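Long-range contacts in putative peptidase M23 (Pseudomonas aeruginosa PAO1, PDB 2HSI), which probably acts as a zinc-dependent metalloendopeptidase of the M23 family and carries a bound zinc ion: residues 40-45 against 98-103; 59-64 against 71-76; 146-151 against 218-223; 139-144 against 263-268; 53-58 against 83-88. One frame throughout, in Å; residues are numbered along the deposited sequence.

Contact 1: residues 40-45 against 98-103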
# COMPACT_ATOMS: atom_id res chain seq x y z
N ALA A 40 1.50 -8.61 -8.72
CA ALA A 40 2.25 -9.29 -9.77
C ALA A 40 3.65 -8.71 -9.86
O ALA A 40 3.81 -7.49 -9.93
CB ALA A 40 1.54 -9.16 -11.11
N VAL A 41 4.65 -9.58 -9.85
CA VAL A 41 6.04 -9.18 -10.07
C VAL A 41 6.38 -9.42 -11.53
O VAL A 41 6.30 -10.56 -12.01
CB VAL A 41 7.02 -9.94 -9.14
CG1 VAL A 41 8.48 -9.51 -9.41
CG2 VAL A 41 6.65 -9.73 -7.66
N VAL A 42 6.70 -8.36 -12.25
CA VAL A 42 6.85 -8.43 -13.71
C VAL A 42 8.27 -8.07 -14.14
O VAL A 42 8.74 -6.98 -13.85
CB VAL A 42 5.82 -7.53 -14.46
CG1 VAL A 42 5.88 -7.74 -15.95
CG2 VAL A 42 4.39 -7.78 -13.96
N ASP A 43 8.94 -8.99 -14.84
CA ASP A 43 10.23 -8.75 -15.49
C ASP A 43 10.03 -7.65 -16.53
O ASP A 43 9.20 -7.77 -17.42
CB ASP A 43 10.72 -10.05 -16.15
CG ASP A 43 12.15 -9.96 -16.73
OD1 ASP A 43 12.69 -8.86 -16.95
OD2 ASP A 43 12.74 -11.03 -17.00
N LEU A 44 10.79 -6.57 -16.41
CA LEU A 44 10.65 -5.45 -17.34
C LEU A 44 11.49 -5.57 -18.62
O LEU A 44 11.32 -4.77 -19.54
CB LEU A 44 10.95 -4.12 -16.64
CG LEU A 44 9.97 -3.77 -15.51
CD1 LEU A 44 10.23 -2.36 -15.00
CD2 LEU A 44 8.54 -3.88 -16.02
N GLY A 45 12.38 -6.56 -18.68
CA GLY A 45 13.34 -6.67 -19.79
C GLY A 45 14.28 -5.47 -19.86
O GLY A 45 14.56 -4.95 -20.95
N GLU A 98 4.77 -4.94 -21.62
CA GLU A 98 5.05 -6.26 -21.10
C GLU A 98 3.79 -6.85 -20.52
O GLU A 98 3.14 -6.25 -19.66
CB GLU A 98 6.16 -6.21 -20.04
CG GLU A 98 7.52 -5.69 -20.56
CD GLU A 98 8.07 -6.45 -21.77
OE1 GLU A 98 7.98 -7.69 -21.85
OE2 GLU A 98 8.64 -5.78 -22.64
N ARG A 99 3.43 -8.03 -21.01
CA ARG A 99 2.22 -8.69 -20.54
C ARG A 99 2.45 -9.56 -19.31
O ARG A 99 3.54 -10.10 -19.10
CB ARG A 99 1.55 -9.51 -21.66
CG ARG A 99 0.95 -8.62 -22.70
CD ARG A 99 -0.01 -9.36 -23.59
NE ARG A 99 -0.31 -8.60 -24.78
CZ ARG A 99 -1.28 -8.89 -25.64
NH1 ARG A 99 -2.05 -9.95 -25.44
NH2 ARG A 99 -1.48 -8.12 -26.70
N PHE A 100 1.41 -9.66 -18.49
CA PHE A 100 1.42 -10.56 -17.37
C PHE A 100 -0.00 -11.11 -17.21
O PHE A 100 -0.90 -10.70 -17.92
CB PHE A 100 1.96 -9.90 -16.10
CG PHE A 100 1.13 -8.75 -15.58
CD1 PHE A 100 0.24 -8.94 -14.54
CD2 PHE A 100 1.28 -7.46 -16.09
CE1 PHE A 100 -0.51 -7.88 -14.03
CE2 PHE A 100 0.54 -6.39 -15.60
CZ PHE A 100 -0.36 -6.60 -14.56
N SER A 101 -0.19 -12.06 -16.30
CA SER A 101 -1.50 -12.68 -16.16
C SER A 101 -2.01 -12.53 -14.74
O SER A 101 -1.25 -12.63 -13.77
CB SER A 101 -1.43 -14.16 -16.54
OG SER A 101 -1.03 -14.30 -17.90
N VAL A 102 -3.31 -12.27 -14.62
CA VAL A 102 -3.98 -12.29 -13.32
C VAL A 102 -4.82 -13.57 -13.26
O VAL A 102 -5.68 -13.80 -14.12
CB VAL A 102 -4.81 -11.00 -13.10
CG1 VAL A 102 -5.70 -11.11 -11.87
CG2 VAL A 102 -3.88 -9.78 -12.95
N GLY A 103 -4.52 -14.42 -12.28
CA GLY A 103 -5.28 -15.65 -12.05
C GLY A 103 -6.43 -15.38 -11.11
O GLY A 103 -6.58 -14.26 -10.63
O HOH W 1 7.98 -9.39 -19.72
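Val42 and Phe100 meet inside the N-terminal antiparallel beta domain, placed by family in the E-set clan, where the six-stranded sheet curls until its outermost strands, 39-43 and 96-102, approach one another. The geometry distinguishes this from strand pairing: the axes of the short segments come no closer than 7.9 Å, their directions differ by 151°, and side chains and one water fill the gap without a direct hydrogen bond. Phe100 carries the apolar part. Its CG stands between the backbone N and the carbonyl carbon (chi1 64°), and its side chain crosses that of Val42 at about a right angle. Methyl CG2 of Val42 makes an off-centre CH-pi contact, 4.2 Å from the Phe100 centroid and 30° off the ring normal. Further along the same ring, Ala40 CB meets Phe100 CD1 at 3.7 Å, again obliquely. Tyr55, on an inner strand, and Ile76, just past strand 70-75, also touch this ring. At the other end of the contact the chemistry turns polar. Glu98 CG lies 4.0 Å from Leu44 O, while OE2 is hydrogen-bonded to His96 ND1. Asp43 uses OD2 in a salt bridge with Arg69 and OD1 to accept Gly45 N at 2.9 Å, an Asx turn. Water 1 bridges the strands by donating both to Asp43 O at 3.1 Å and to Glu98 OE1 at 2.7 Å.

Contact 2: residues 59-64 against 71-76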
# COMPACT_ATOMS: atom_id res chain seq x y z
N PRO A 59 1.34 5.14 -12.44
CA PRO A 59 2.76 4.78 -12.28
C PRO A 59 2.97 3.67 -11.25
O PRO A 59 2.28 3.64 -10.22
CB PRO A 59 3.41 6.10 -11.85
CG PRO A 59 2.32 6.90 -11.26
CD PRO A 59 1.09 6.53 -12.03
N VAL A 60 3.91 2.77 -11.54
CA VAL A 60 4.12 1.54 -10.80
C VAL A 60 5.54 1.50 -10.20
O VAL A 60 6.48 2.00 -10.81
CB VAL A 60 3.89 0.32 -11.74
CG1 VAL A 60 4.42 -0.97 -11.17
CG2 VAL A 60 2.43 0.20 -12.09
N LEU A 61 5.66 0.91 -9.00
CA LEU A 61 6.94 0.67 -8.30
C LEU A 61 7.90 -0.19 -9.13
O LEU A 61 7.58 -1.31 -9.55
CB LEU A 61 6.68 0.00 -6.95
CG LEU A 61 7.84 -0.57 -6.12
CD1 LEU A 61 8.81 0.53 -5.76
CD2 LEU A 61 7.33 -1.25 -4.85
N VAL A 62 9.09 0.36 -9.35
CA VAL A 62 10.14 -0.29 -10.13
C VAL A 62 11.40 -0.41 -9.28
O VAL A 62 11.91 0.58 -8.74
CB VAL A 62 10.42 0.48 -11.45
CG1 VAL A 62 11.62 -0.10 -12.19
CG2 VAL A 62 9.19 0.48 -12.38
N VAL A 63 11.90 -1.63 -9.13
CA VAL A 63 13.10 -1.90 -8.32
C VAL A 63 13.99 -2.90 -9.04
O VAL A 63 13.52 -3.66 -9.89
CB VAL A 63 12.75 -2.45 -6.89
CG1 VAL A 63 11.91 -1.45 -6.08
CG2 VAL A 63 12.03 -3.80 -6.94
N ARG A 64 15.28 -2.90 -8.72
CA ARG A 64 16.16 -3.99 -9.14
C ARG A 64 15.89 -5.22 -8.26
O ARG A 64 15.76 -5.10 -7.05
CB ARG A 64 17.63 -3.59 -9.07
CG ARG A 64 18.10 -2.70 -10.21
CD ARG A 64 19.62 -2.60 -10.20
NE ARG A 64 20.14 -1.60 -11.13
CZ ARG A 64 20.37 -1.82 -12.42
NH1 ARG A 64 20.11 -3.00 -12.97
NH2 ARG A 64 20.84 -0.84 -13.18
N ILE A 71 12.45 -4.95 -12.18
CA ILE A 71 11.14 -5.58 -12.08
C ILE A 71 10.12 -4.53 -11.65
O ILE A 71 10.46 -3.57 -10.96
CB ILE A 71 11.13 -6.80 -11.10
CG1 ILE A 71 11.78 -6.42 -9.76
CG2 ILE A 71 11.83 -8.03 -11.71
CD1 ILE A 71 11.53 -7.40 -8.62
N ALA A 72 8.87 -4.69 -12.11
CA ALA A 72 7.76 -3.91 -11.54
C ALA A 72 7.04 -4.75 -10.49
O ALA A 72 6.88 -5.97 -10.64
CB ALA A 72 6.79 -3.48 -12.64
N VAL A 73 6.61 -4.10 -9.41
CA VAL A 73 5.85 -4.75 -8.35
C VAL A 73 4.49 -4.08 -8.40
O VAL A 73 4.34 -2.92 -7.98
CB VAL A 73 6.54 -4.59 -6.95
CG1 VAL A 73 5.69 -5.20 -5.84
CG2 VAL A 73 7.91 -5.25 -6.96
N VAL A 74 3.51 -4.80 -8.96
CA VAL A 74 2.28 -4.20 -9.48
C VAL A 74 1.10 -4.59 -8.60
O VAL A 74 0.85 -5.77 -8.38
CB VAL A 74 1.98 -4.68 -10.95
CG1 VAL A 74 0.79 -3.93 -11.55
CG2 VAL A 74 3.20 -4.52 -11.86
N GLY A 75 0.37 -3.58 -8.11
CA GLY A 75 -0.85 -3.83 -7.35
C GLY A 75 -2.02 -4.10 -8.28
O GLY A 75 -2.23 -3.35 -9.24
N ILE A 76 -2.77 -5.17 -8.02
CA ILE A 76 -3.92 -5.55 -8.85
C ILE A 76 -5.22 -5.24 -8.11
O ILE A 76 -5.51 -5.85 -7.07
CB ILE A 76 -3.89 -7.06 -9.22
CG1 ILE A 76 -2.50 -7.50 -9.71
CG2 ILE A 76 -4.99 -7.39 -10.24
CD1 ILE A 76 -1.99 -6.77 -10.95
O HOH W 2 3.24 -0.40 -7.99
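Ile71 O is met by two groups of strand 59-64: the amide of Val63, N to O 3.0 Å, and, in a CA-H...O contact, CA of Val62 at 3.4 Å. The reciprocal bond, Ile71 N to Val63 O, is shorter at 2.8 Å and nearly straight at 174°, so Val63 and Ile71 form a hydrogen-bonded antiparallel pair beside the turn of the hairpin 58-64/70-75. Val62 and Ala72 follow as a non-hydrogen-bonded pair. Beyond them the strands separate. Val73 N still reaches Leu61 O, but in the other direction water 2 stands between the strands, accepting from Leu61 N at 2.9 Å and donating to Val73 O at 2.7 Å. On the face that holds Leu61, Val63, Ile71 and Val73, CG1 of Ile71 lies between the backbone N and the carbonyl carbon (chi1 49°), which puts it 3.3 Å from Val63 O and against Val63 CG2. Leu61 and Val73 lie side by side there, pointing the same way, and Leu61 goes on to touch Pro149 and Gln220. On the other face Val60 CG1 packs against both Ala72 CB and Val74 CG2, 3.8 Å from each, among side chains that include Tyr55 and Leu87. Hydrocarbon thus covers both faces of the hairpin. Backbone groups facing each other across it pair directly as far as Val73 N and Leu61 O, while water 2 serves Leu61 N and Val73 O.

Contact 3: residues 146-151 against 218-223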
# COMPACT_ATOMS: atom_id res chain seq x y z
N PRO A 146 9.73 9.65 -5.89
CA PRO A 146 10.79 8.89 -6.59
C PRO A 146 11.57 7.81 -5.85
O PRO A 146 12.24 6.98 -6.49
CB PRO A 146 11.74 9.99 -7.08
CG PRO A 146 11.56 11.10 -6.11
CD PRO A 146 10.13 11.06 -5.66
N GLY A 147 11.53 7.83 -4.52
CA GLY A 147 12.40 6.97 -3.72
C GLY A 147 12.04 5.49 -3.68
O GLY A 147 10.88 5.10 -3.84
N LEU A 148 13.05 4.67 -3.46
CA LEU A 148 12.90 3.23 -3.34
C LEU A 148 12.54 2.88 -1.89
O LEU A 148 13.17 3.40 -0.96
CB LEU A 148 14.19 2.51 -3.76
CG LEU A 148 14.68 2.65 -5.21
CD1 LEU A 148 16.17 2.32 -5.34
CD2 LEU A 148 13.87 1.80 -6.18
N PRO A 149 11.53 2.00 -1.71
CA PRO A 149 11.18 1.45 -0.41
C PRO A 149 12.36 0.82 0.33
O PRO A 149 13.22 0.15 -0.28
CB PRO A 149 10.15 0.39 -0.76
CG PRO A 149 9.49 0.93 -1.98
CD PRO A 149 10.65 1.49 -2.76
N SER A 150 12.38 1.05 1.63
CA SER A 150 13.42 0.51 2.51
C SER A 150 13.38 -1.02 2.56
O SER A 150 14.42 -1.68 2.58
CB SER A 150 13.30 1.10 3.92
OG SER A 150 12.24 0.49 4.67
N ASN A 151 12.17 -1.56 2.54
CA ASN A 151 11.94 -3.01 2.53
C ASN A 151 10.61 -3.31 1.87
O ASN A 151 9.63 -2.57 2.07
CB ASN A 151 11.97 -3.60 3.95
CG ASN A 151 11.17 -2.79 4.95
OD1 ASN A 151 11.45 -1.61 5.19
ND2 ASN A 151 10.19 -3.42 5.58
N HIS A 218 5.92 4.91 1.44
CA HIS A 218 7.18 4.17 1.41
C HIS A 218 8.00 4.45 0.14
O HIS A 218 9.15 4.06 0.07
CB HIS A 218 6.97 2.66 1.60
CG HIS A 218 6.07 2.33 2.76
ND1 HIS A 218 6.40 2.63 4.06
CD2 HIS A 218 4.86 1.74 2.80
CE1 HIS A 218 5.41 2.25 4.86
NE2 HIS A 218 4.47 1.69 4.12
N GLY A 219 7.38 5.10 -0.84
CA GLY A 219 8.04 5.49 -2.09
C GLY A 219 7.41 4.81 -3.30
O GLY A 219 6.99 3.66 -3.23
N GLN A 220 7.36 5.55 -4.41
CA GLN A 220 6.87 5.04 -5.71
C GLN A 220 5.50 4.36 -5.62
O GLN A 220 5.29 3.25 -6.11
CB GLN A 220 7.91 4.13 -6.39
CG GLN A 220 9.19 4.85 -6.81
CD GLN A 220 10.05 4.05 -7.77
OE1 GLN A 220 9.55 3.25 -8.56
NE2 GLN A 220 11.35 4.30 -7.72
N GLY A 221 4.58 5.06 -4.96
CA GLY A 221 3.19 4.62 -4.83
C GLY A 221 2.91 3.54 -3.81
O GLY A 221 1.75 3.17 -3.62
N PHE A 222 3.97 3.01 -3.19
CA PHE A 222 3.86 1.97 -2.17
C PHE A 222 3.52 2.67 -0.87
O PHE A 222 4.37 3.34 -0.29
CB PHE A 222 5.20 1.23 -2.06
CG PHE A 222 5.19 0.01 -1.17
CD1 PHE A 222 4.05 -0.76 -1.00
CD2 PHE A 222 6.38 -0.41 -0.55
CE1 PHE A 222 4.07 -1.91 -0.21
CE2 PHE A 222 6.41 -1.55 0.25
CZ PHE A 222 5.26 -2.30 0.41
N ILE A 223 2.28 2.52 -0.43
CA ILE A 223 1.73 3.37 0.64
C ILE A 223 0.99 2.54 1.70
O ILE A 223 0.16 1.68 1.35
CB ILE A 223 0.80 4.48 0.03
CG1 ILE A 223 1.63 5.52 -0.75
CG2 ILE A 223 -0.10 5.17 1.11
CD1 ILE A 223 0.85 6.38 -1.72
O HOH W 3 10.65 3.32 2.27
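Gln220 NE2 donates to Pro146 O at 3.1 Å and makes the direct hydrogen bond between the two segments. It approaches from above the carbonyl plane, 51° out of it, and the N-H...O angle is 152°. CG of Gln220, anti to the carbonyl carbon (chi1 -65°), meets Gly147 O at 3.4 Å, and the extended side chain beyond it runs beside Leu148, whose CD2 is 3.9 Å from Gln220 NE2. Further along, Pro149 CA makes a CA-H...O contact of 3.3 Å with His218 O. Water 3 reinforces that carbonyl, donating to His218 O at 2.8 Å and accepting from Ser150 N at 2.9 Å. Around the Phe222 ring both partners from the loop come to the edge: Pro149 CG lies 3.7 Å from Phe222 CD2, and Asn151 O lies 3.8 Å from Phe222 CE2. A second layer helps to position these groups. His218 CD2 stands over the centre of one face of the Phe222 ring, and in that imidazole ND1 is hydrogen-bonded to Ala198 O and NE2 to Ser224 OG. A type I' turn from Gly219 to Phe222, with a classic bulge of His218 and Gly219 facing Phe222, presents the glutamine. Its OE1 accepts Val62 N, so one amide joins the loop, the peptidase hairpin and the N-terminal sheet. Asn151 O is buried without a hydrogen-bonding partner, and the slightly positive C-H rim of Phe222 probably offsets only part of that cost.

Contact 4: residues 139-144 against 263-268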
# COMPACT_ATOMS: atom_id res chain seq x y z
N ALA A 139 -6.31 11.43 -3.45
CA ALA A 139 -5.07 12.10 -3.86
C ALA A 139 -3.83 11.49 -3.21
O ALA A 139 -2.81 11.31 -3.88
CB ALA A 139 -5.14 13.59 -3.58
N ALA A 140 -3.92 11.15 -1.92
CA ALA A 140 -2.78 10.57 -1.19
C ALA A 140 -2.33 9.22 -1.75
O ALA A 140 -1.13 8.99 -1.94
CB ALA A 140 -3.09 10.45 0.28
N TYR A 141 -3.28 8.34 -2.04
CA TYR A 141 -2.94 7.05 -2.67
C TYR A 141 -2.30 7.18 -4.06
O TYR A 141 -1.56 6.29 -4.48
CB TYR A 141 -4.18 6.17 -2.76
CG TYR A 141 -4.65 5.56 -1.46
CD1 TYR A 141 -3.78 4.83 -0.63
CD2 TYR A 141 -5.98 5.67 -1.09
CE1 TYR A 141 -4.25 4.24 0.55
CE2 TYR A 141 -6.45 5.09 0.06
CZ TYR A 141 -5.59 4.38 0.89
OH TYR A 141 -6.11 3.83 2.03
N ARG A 142 -2.58 8.29 -4.74
CA ARG A 142 -2.05 8.55 -6.08
C ARG A 142 -0.71 9.27 -6.08
O ARG A 142 -0.14 9.49 -7.14
CB ARG A 142 -3.07 9.34 -6.91
CG ARG A 142 -4.23 8.48 -7.34
CD ARG A 142 -5.41 9.29 -7.82
NE ARG A 142 -6.54 8.40 -8.08
CZ ARG A 142 -7.73 8.79 -8.53
NH1 ARG A 142 -7.98 10.07 -8.77
NH2 ARG A 142 -8.68 7.89 -8.73
N ARG A 143 -0.20 9.61 -4.90
CA ARG A 143 1.16 10.16 -4.79
C ARG A 143 2.21 9.16 -5.29
O ARG A 143 2.17 7.97 -4.94
CB ARG A 143 1.47 10.59 -3.36
CG ARG A 143 2.71 11.47 -3.26
CD ARG A 143 3.38 11.24 -1.93
NE ARG A 143 4.58 12.06 -1.71
CZ ARG A 143 4.56 13.31 -1.25
NH1 ARG A 143 3.41 13.92 -0.98
NH2 ARG A 143 5.70 13.96 -1.07
N PHE A 144 3.11 9.62 -6.15
CA PHE A 144 4.18 8.78 -6.68
C PHE A 144 5.52 9.49 -6.51
O PHE A 144 6.01 10.15 -7.42
CB PHE A 144 3.91 8.40 -8.16
CG PHE A 144 4.79 7.28 -8.67
CD1 PHE A 144 4.46 5.95 -8.43
CD2 PHE A 144 5.96 7.57 -9.37
CE1 PHE A 144 5.29 4.91 -8.92
CE2 PHE A 144 6.79 6.55 -9.84
CZ PHE A 144 6.46 5.22 -9.61
N ASN A 263 -4.35 -0.50 5.53
CA ASN A 263 -4.39 -0.60 4.06
C ASN A 263 -3.00 -0.56 3.49
O ASN A 263 -2.16 0.18 3.98
CB ASN A 263 -5.17 0.58 3.45
CG ASN A 263 -6.66 0.50 3.71
OD1 ASN A 263 -7.24 -0.58 3.73
ND2 ASN A 263 -7.28 1.65 3.91
N VAL A 264 -2.76 -1.36 2.44
CA VAL A 264 -1.54 -1.25 1.63
C VAL A 264 -1.95 -0.97 0.19
O VAL A 264 -2.81 -1.66 -0.36
CB VAL A 264 -0.66 -2.52 1.69
CG1 VAL A 264 0.49 -2.44 0.65
CG2 VAL A 264 -0.07 -2.70 3.08
N SER A 265 -1.35 0.06 -0.40
CA SER A 265 -1.64 0.43 -1.76
C SER A 265 -0.37 0.37 -2.61
O SER A 265 0.74 0.64 -2.13
CB SER A 265 -2.26 1.83 -1.80
OG SER A 265 -2.74 2.20 -3.09
N LEU A 266 -0.55 -0.01 -3.87
CA LEU A 266 0.49 0.02 -4.90
C LEU A 266 -0.19 0.50 -6.16
O LEU A 266 -1.26 -0.00 -6.50
CB LEU A 266 1.06 -1.38 -5.16
CG LEU A 266 2.12 -1.99 -4.23
CD1 LEU A 266 2.18 -3.49 -4.46
CD2 LEU A 266 3.48 -1.36 -4.47
N ASN A 267 0.43 1.46 -6.84
CA ASN A 267 -0.12 2.08 -8.06
C ASN A 267 -1.62 2.39 -7.98
O ASN A 267 -2.37 2.07 -8.90
CB ASN A 267 0.22 1.29 -9.35
CG ASN A 267 -0.10 -0.20 -9.25
OD1 ASN A 267 0.75 -1.00 -8.87
ND2 ASN A 267 -1.34 -0.57 -9.57
N ASP A 268 -2.03 3.00 -6.87
CA ASP A 268 -3.44 3.33 -6.59
C ASP A 268 -4.38 2.11 -6.64
O ASP A 268 -5.53 2.21 -7.10
CB ASP A 268 -3.93 4.47 -7.50
CG ASP A 268 -5.24 5.10 -7.02
OD1 ASP A 268 -5.50 5.10 -5.80
OD2 ASP A 268 -5.99 5.60 -7.88
O HOH W 4 -0.73 3.62 -4.21
O HOH W 5 -8.87 5.25 -6.98
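Arg142 and Asp268 bring the backbones nearest, CA to CA 5.4 Å, where the chain leaves helix 127-141 and passes the turn that follows strand 260-266. Their side chains form a salt bridge: Arg142 NE donates to Asp268 OD2 at 2.9 Å and 169°. The oxygen lies in the guanidinium plane, whereas the nitrogen stands above the carboxylate plane, the two planes being 87° apart. Water 5 adds a second link, accepting from Arg142 NH2 at 3.2 Å and donating to Asp268 OD2 at 3.0 Å. Lys58 also bridges to OD2 and Arg270 to OD1, positive surroundings that would be expected to keep this carboxylate ionised. Deeper in, the Tyr141 side chain reaches over the strand, crossing that of Asn263 at about a right angle. Its CD1 rests obliquely on Ser265 CB at 3.6 Å, Arg270 makes a cation-pi contact with its ring, and its OH is 3.1 Å from Asn263 ND2. Water 4 joins three groups, donating to Tyr141 O and accepting from Ser265 OG and Asp268 N. Asn263 OD1 is hydrogen-bonded to NE2 of the zinc ligand His261, and the Asn263 side chain lies about 7 Å from the metal. The helix end therefore packs against the second shell of the M23 zinc site.

Contact 5: residues 53-58 against 83-88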
# COMPACT_ATOMS: atom_id res chain seq x y z
N ALA A 53 7.33 2.45 -15.34
CA ALA A 53 6.29 1.49 -15.73
C ALA A 53 4.93 2.02 -15.30
O ALA A 53 4.83 2.77 -14.34
CB ALA A 53 6.55 0.14 -15.10
N PHE A 54 3.89 1.63 -16.04
CA PHE A 54 2.52 2.12 -15.84
C PHE A 54 1.56 0.96 -16.00
O PHE A 54 1.69 0.17 -16.95
CB PHE A 54 2.17 3.22 -16.85
CG PHE A 54 2.94 4.50 -16.67
CD1 PHE A 54 2.42 5.52 -15.88
CD2 PHE A 54 4.18 4.68 -17.28
CE1 PHE A 54 3.13 6.70 -15.71
CE2 PHE A 54 4.89 5.84 -17.10
CZ PHE A 54 4.37 6.86 -16.32
N TYR A 55 0.61 0.85 -15.08
CA TYR A 55 -0.48 -0.13 -15.16
C TYR A 55 -1.82 0.57 -15.04
O TYR A 55 -2.08 1.25 -14.04
CB TYR A 55 -0.33 -1.19 -14.08
CG TYR A 55 -1.44 -2.23 -14.03
CD1 TYR A 55 -1.76 -3.00 -15.16
CD2 TYR A 55 -2.15 -2.46 -12.85
CE1 TYR A 55 -2.77 -3.96 -15.12
CE2 TYR A 55 -3.15 -3.42 -12.79
CZ TYR A 55 -3.46 -4.17 -13.93
OH TYR A 55 -4.45 -5.11 -13.86
N GLN A 56 -2.66 0.41 -16.07
CA GLN A 56 -3.95 1.11 -16.19
C GLN A 56 -3.79 2.64 -16.09
O GLN A 56 -4.64 3.34 -15.53
CB GLN A 56 -4.97 0.57 -15.17
CG GLN A 56 -5.12 -0.97 -15.20
CD GLN A 56 -5.95 -1.55 -14.06
OE1 GLN A 56 -5.85 -1.15 -12.90
NE2 GLN A 56 -6.77 -2.55 -14.38
N GLY A 57 -2.67 3.15 -16.62
CA GLY A 57 -2.38 4.60 -16.61
C GLY A 57 -1.74 5.15 -15.34
O GLY A 57 -1.43 6.33 -15.26
N LYS A 58 -1.56 4.29 -14.34
CA LYS A 58 -1.01 4.68 -13.03
C LYS A 58 0.45 4.25 -12.93
O LYS A 58 0.75 3.10 -13.25
CB LYS A 58 -1.80 4.01 -11.91
CG LYS A 58 -3.34 4.18 -11.97
CD LYS A 58 -3.81 5.36 -11.14
CE LYS A 58 -5.32 5.62 -11.27
NZ LYS A 58 -6.16 4.58 -10.60
N GLY A 83 -7.30 -12.70 -16.21
CA GLY A 83 -6.94 -12.69 -17.62
C GLY A 83 -5.60 -12.01 -17.86
O GLY A 83 -4.93 -11.60 -16.90
N PRO A 84 -5.22 -11.87 -19.14
CA PRO A 84 -3.97 -11.20 -19.51
C PRO A 84 -4.07 -9.71 -19.20
O PRO A 84 -5.15 -9.12 -19.33
CB PRO A 84 -3.88 -11.40 -21.03
CG PRO A 84 -4.91 -12.42 -21.38
CD PRO A 84 -5.96 -12.35 -20.33
N GLN A 85 -2.94 -9.12 -18.80
CA GLN A 85 -2.85 -7.68 -18.49
C GLN A 85 -1.62 -7.11 -19.17
O GLN A 85 -0.71 -7.86 -19.52
CB GLN A 85 -2.68 -7.45 -16.99
CG GLN A 85 -3.57 -8.28 -16.10
CD GLN A 85 -4.96 -7.75 -16.05
OE1 GLN A 85 -5.17 -6.53 -16.03
NE2 GLN A 85 -5.94 -8.65 -16.03
N LYS A 86 -1.58 -5.79 -19.34
CA LYS A 86 -0.49 -5.10 -20.03
C LYS A 86 0.15 -4.08 -19.08
O LYS A 86 -0.55 -3.39 -18.36
CB LYS A 86 -1.00 -4.38 -21.29
CG LYS A 86 -1.58 -5.29 -22.36
CD LYS A 86 -2.27 -4.51 -23.47
CE LYS A 86 -2.96 -5.45 -24.45
NZ LYS A 86 -3.63 -4.70 -25.55
N LEU A 87 1.47 -4.02 -19.10
CA LEU A 87 2.23 -2.99 -18.41
C LEU A 87 2.95 -2.17 -19.46
O LEU A 87 3.60 -2.73 -20.34
CB LEU A 87 3.22 -3.66 -17.46
CG LEU A 87 3.98 -2.90 -16.38
CD1 LEU A 87 3.05 -2.34 -15.30
CD2 LEU A 87 4.94 -3.89 -15.77
N GLU A 88 2.79 -0.85 -19.42
CA GLU A 88 3.53 0.04 -20.30
C GLU A 88 4.89 0.36 -19.66
O GLU A 88 4.96 0.83 -18.53
CB GLU A 88 2.75 1.34 -20.54
CG GLU A 88 1.43 1.16 -21.26
CD GLU A 88 0.69 2.47 -21.46
OE1 GLU A 88 0.24 3.05 -20.45
OE2 GLU A 88 0.57 2.92 -22.62
O HOH W 6 -1.75 -1.21 -18.46
O HOH W 7 -6.34 -4.41 -16.76
O HOH W 8 -0.88 1.88 -18.39
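Phe54 and Glu88 supply the backbone bonds: Phe54 N donates to Glu88 O at 2.8 Å and Glu88 N returns to Phe54 O at 2.9 Å, which defines an antiparallel hydrogen-bonded pair. Side-chain hydrogen bonding lies towards the other end. Tyr55 OH donates to Gln85 OE1 at 2.7 Å from 54° above the carbonyl plane, with the ring and amide planes 73° apart. The same amide is steadied from its nitrogen, as Gln85 NE2 donates to Gly83 O at 3.2 Å. Water supplies a further link: water 8 accepts from Gly57 N at 2.8 Å and donates to Glu88 OE1 at 2.6 Å. Among the apolar contacts, Tyr55 CB meets Leu87 CD1 at 3.8 Å, and Leu87 also packs on Ala53 CB. Contacts round the Tyr55 ring form a group of their own: Gln56 CG stands over the centre of one face, 3.7 Å above the plane, while Lys86 O comes to the edge. A type I' turn from Tyr55 to Lys58 then reverses the chain into strand 58-64. The arrangement is thus an inner strand pair of the curled antiparallel sheet, with 52-55 bonded to 83-90 and, through this tight beta hairpin, to 58-64.

How the contacts relate
Contacts 1, 2 and 5 belong to one curled sheet. Contact 2 lies about 10 Å, centre to centre, from each of the other two, and contacts 1 and 5 have their centres about 9 Å apart. Backbone bonds pass between them, as from Val74 N to Ala40 O (2.9 Å) and from Gln85 N to Phe100 O (2.7 Å). Contacts 3 and 4 share the peptidase sheet, joined by Ser265 N to Ile223 O (2.8 Å). The two parts of the molecule meet at Val62 N with Gln220 OE1 (3.0 Å), Gly75 N with Asn267 OD1 (2.7 Å), and the salt bridge of Lys58 NZ to Asp268 OD2 (2.9 Å). Contact 4 alone approaches the zinc site; the other four lie away from it.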